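Local coordinates for imelysin-like protein (Psychrobacter arcticus, PDB 3PF0) that is of unknown function but belongs to the imelysin-like family and may be a metalloendopeptidase, at residues I129-D134 against E161-Q166. Numbering follows the deposited sequence.
Sequences INYYPD and ESAVVQ
A single water carries the polar link between the two loops: it accepts the backbone N-H of Tyr131 at 2.8 Å from N to the water, and lies 2.8 Å from the carbonyl O of Gln166, to which it can donate a proton. Apart from this bridge the contact is apolar. The Tyr131 ring is turned with CG anti to the backbone N (chi1 -160°), which lays it against the short 3-10 turn at Ala163 and Val164. Methyl CG2 of Val164 sits over the middle of one ring face, 3.5 Å from the centroid of the Tyr131 ring and 9° off its normal, a well-centred CH-pi contact; the flat ring offers a broad face, and a beta-branched residue suits the place because its methyl projects from close to the backbone. Ala163 is small enough to let the ring in near the main chain, and its CB meets Tyr131 CD2 at 3.9 Å. A leucine at Tyr131 has no flat face, and the Val164 methyl would probably be left without its CH-pi partner. The turn is braced from within: Gln166 NE2 bonds to Ser162 O at 2.8 Å, nearly straight at 171° although the nitrogen stands well above the carbonyl plane, and the amide's two N-H groups let it serve Leu158 O too. Val164 packs on Leu138 of helix 138-149 as well, and Ala163 on Met124. This is loop-to-loop packing in an all-helical fold, joining the chain just after helix 125-129 to the turn leading into helix 167-176 through one bridging water and one aromatic ring with a valine methyl over its face.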
ATOM      1  N   ILE A 129      -1.868  -9.103   6.287  1.00 29.64           N
ATOM      2  CA  ILE A 129      -0.804  -8.688   5.368  1.00 28.90           C
ATOM      3  C   ILE A 129      -0.081  -7.435   5.915  1.00 33.15           C
ATOM      4  O   ILE A 129       1.155  -7.382   5.901  1.00 33.42           O
ATOM      5  CB  ILE A 129      -1.367  -8.461   3.930  1.00 31.41           C
ATOM      6  CG1 ILE A 129      -1.798  -9.797   3.298  1.00 31.78           C
ATOM      7  CG2 ILE A 129      -0.347  -7.743   3.029  1.00 30.36           C
ATOM      8  CD1 ILE A 129      -2.761  -9.674   2.146  1.00 35.50           C
ATOM      9  N   ASN A 130      -0.845  -6.418   6.347  1.00 29.79           N
ATOM     10  CA  ASN A 130      -0.283  -5.181   6.884  1.00 29.17           C
ATOM     11  C   ASN A 130      -1.198  -4.610   7.966  1.00 32.00           C
ATOM     12  O   ASN A 130      -2.131  -3.856   7.667  1.00 31.20           O
ATOM     13  CB  ASN A 130      -0.029  -4.147   5.768  1.00 30.22           C
ATOM     14  CG  ASN A 130       0.765  -2.937   6.227  1.00 40.96           C
ATOM     15  OD1 ASN A 130       1.641  -3.030   7.084  1.00 33.85           O
ATOM     16  ND2 ASN A 130       0.478  -1.773   5.675  1.00 30.69           N
ATOM     17  N   TYR A 131      -0.936  -4.988   9.230  1.00 28.30           N
ATOM     18  CA  TYR A 131      -1.739  -4.515  10.355  1.00 28.01           C
ATOM     19  C   TYR A 131      -1.335  -3.074  10.652  1.00 32.37           C
ATOM     20  O   TYR A 131      -0.352  -2.820  11.348  1.00 32.49           O
ATOM     21  CB  TYR A 131      -1.616  -5.425  11.596  1.00 28.53           C
ATOM     22  CG  TYR A 131      -2.777  -5.221  12.545  1.00 29.31           C
ATOM     23  CD1 TYR A 131      -2.788  -4.158  13.446  1.00 30.79           C
ATOM     24  CD2 TYR A 131      -3.914  -6.019  12.464  1.00 30.25           C
ATOM     25  CE1 TYR A 131      -3.894  -3.909  14.257  1.00 30.97           C
ATOM     26  CE2 TYR A 131      -5.014  -5.796  13.290  1.00 31.74           C
ATOM     27  CZ  TYR A 131      -5.002  -4.740  14.183  1.00 33.88           C
ATOM     28  OH  TYR A 131      -6.094  -4.531  14.992  1.00 35.50           O
ATOM     29  N   TYR A 132      -2.076  -2.134  10.061  1.00 29.52           N
ATOM     30  CA  TYR A 132      -1.796  -0.699  10.152  1.00 29.52           C
ATOM     31  C   TYR A 132      -3.094   0.113   9.988  1.00 35.41           C
ATOM     32  O   TYR A 132      -3.885  -0.219   9.119  1.00 36.61           O
ATOM     33  CB  TYR A 132      -0.774  -0.298   9.050  1.00 29.25           C
ATOM     34  CG  TYR A 132      -0.293   1.134   9.132  1.00 29.54           C
ATOM     35  CD1 TYR A 132       0.804   1.478   9.917  1.00 30.88           C
ATOM     36  CD2 TYR A 132      -0.956   2.153   8.455  1.00 30.00           C
ATOM     37  CE1 TYR A 132       1.229   2.797  10.025  1.00 30.72           C
ATOM     38  CE2 TYR A 132      -0.532   3.476   8.548  1.00 31.31           C
ATOM     39  CZ  TYR A 132       0.559   3.793   9.339  1.00 35.46           C
ATOM     40  OH  TYR A 132       0.975   5.092   9.459  1.00 36.31           O
ATOM     41  N   PRO A 133      -3.334   1.195  10.750  1.00 32.92           N
ATOM     42  CA  PRO A 133      -2.530   1.729  11.873  1.00 32.83           C
ATOM     43  C   PRO A 133      -2.418   0.742  13.048  1.00 36.86           C
ATOM     44  O   PRO A 133      -3.170  -0.225  13.132  1.00 35.67           O
ATOM     45  CB  PRO A 133      -3.317   2.980  12.305  1.00 35.10           C
ATOM     46  CG  PRO A 133      -4.204   3.322  11.140  1.00 39.68           C
ATOM     47  CD  PRO A 133      -4.558   1.990  10.544  1.00 34.68           C
ATOM     48  N   ASP A 134      -1.458   0.977  13.937  1.00 34.71           N
ATOM     49  CA  ASP A 134      -1.265   0.194  15.154  1.00 34.92           C
ATOM     50  C   ASP A 134      -1.039   1.193  16.285  1.00 41.59           C
ATOM     51  O   ASP A 134       0.049   1.267  16.858  1.00 41.78           O
ATOM     52  CB  ASP A 134      -0.120  -0.825  15.008  1.00 35.55           C
ATOM     53  CG  ASP A 134       0.160  -1.670  16.240  1.00 41.99           C
ATOM     54  OD1 ASP A 134      -0.761  -1.839  17.076  1.00 45.18           O
ATOM     55  OD2 ASP A 134       1.293  -2.172  16.364  1.00 42.94           O
ATOM     56  N   GLU A 161      -3.025 -17.639  14.443  1.00 39.36           N
ATOM     57  CA  GLU A 161      -2.472 -16.588  15.304  1.00 38.22           C
ATOM     58  C   GLU A 161      -3.056 -15.242  14.844  1.00 39.86           C
ATOM     59  O   GLU A 161      -3.503 -15.129  13.695  1.00 37.12           O
ATOM     60  CB  GLU A 161      -0.925 -16.568  15.297  1.00 38.80           C
ATOM     61  CG  GLU A 161      -0.274 -17.847  15.800  1.00 45.61           C
ATOM     62  CD  GLU A 161      -0.565 -18.258  17.232  1.00 60.72           C
ATOM     63  OE1 GLU A 161      -0.707 -17.364  18.098  1.00 54.83           O
ATOM     64  OE2 GLU A 161      -0.617 -19.481  17.495  1.00 51.29           O
ATOM     65  N   SER A 162      -3.053 -14.234  15.725  1.00 37.14           N
ATOM     66  CA  SER A 162      -3.596 -12.921  15.386  1.00 37.52           C
ATOM     67  C   SER A 162      -2.808 -12.240  14.255  1.00 40.51           C
ATOM     68  O   SER A 162      -1.630 -12.529  14.039  1.00 39.10           O
ATOM     69  CB  SER A 162      -3.653 -12.018  16.614  1.00 42.29           C
ATOM     70  OG  SER A 162      -2.379 -11.761  17.175  1.00 50.93           O
ATOM     71  N   ALA A 163      -3.501 -11.372  13.502  1.00 36.70           N
ATOM     72  CA  ALA A 163      -2.974 -10.610  12.372  1.00 35.60           C
ATOM     73  C   ALA A 163      -1.833  -9.661  12.801  1.00 38.04           C
ATOM     74  O   ALA A 163      -0.926  -9.374  12.023  1.00 36.16           O
ATOM     75  CB  ALA A 163      -4.107  -9.820  11.743  1.00 36.30           C
ATOM     76  N   VAL A 164      -1.881  -9.231  14.057  1.00 36.02           N
ATOM     77  CA  VAL A 164      -0.978  -8.310  14.736  1.00 36.64           C
ATOM     78  C   VAL A 164       0.470  -8.893  14.874  1.00 40.20           C
ATOM     79  O   VAL A 164       1.424  -8.120  14.974  1.00 39.58           O
ATOM     80  CB  VAL A 164      -1.670  -7.989  16.099  1.00 42.10           C
ATOM     81  CG1 VAL A 164      -0.763  -8.133  17.320  1.00 43.01           C
ATOM     82  CG2 VAL A 164      -2.360  -6.637  16.069  1.00 41.97           C
ATOM     83  N   VAL A 165       0.634 -10.232  14.845  1.00 35.59           N
ATOM     84  CA  VAL A 165       1.941 -10.864  15.046  1.00 34.34           C
ATOM     85  C   VAL A 165       2.534 -11.402  13.727  1.00 36.23           C
ATOM     86  O   VAL A 165       3.462 -12.215  13.754  1.00 35.40           O
ATOM     87  CB  VAL A 165       1.877 -11.965  16.147  1.00 39.27           C
ATOM     88  CG1 VAL A 165       1.453 -11.373  17.481  1.00 40.27           C
ATOM     89  CG2 VAL A 165       0.959 -13.123  15.765  1.00 39.06           C
ATOM     90  N   GLN A 166       2.033 -10.924  12.581  1.00 31.62           N
ATOM     91  CA  GLN A 166       2.507 -11.383  11.282  1.00 30.57           C
ATOM     92  C   GLN A 166       2.408 -10.277  10.206  1.00 33.93           C
ATOM     93  O   GLN A 166       2.158  -9.111  10.523  1.00 34.04           O
ATOM     94  CB  GLN A 166       1.727 -12.646  10.859  1.00 31.75           C
ATOM     95  CG  GLN A 166       0.220 -12.447  10.801  1.00 35.02           C
ATOM     96  CD  GLN A 166      -0.523 -13.746  10.668  1.00 46.62           C
ATOM     97  OE1 GLN A 166      -0.464 -14.426   9.637  1.00 38.55           O
ATOM     98  NE2 GLN A 166      -1.295 -14.079  11.687  1.00 36.19           N
TER
HETATM   99  O   HOH W   1       0.117  -7.548   9.508  1.00 27.17           O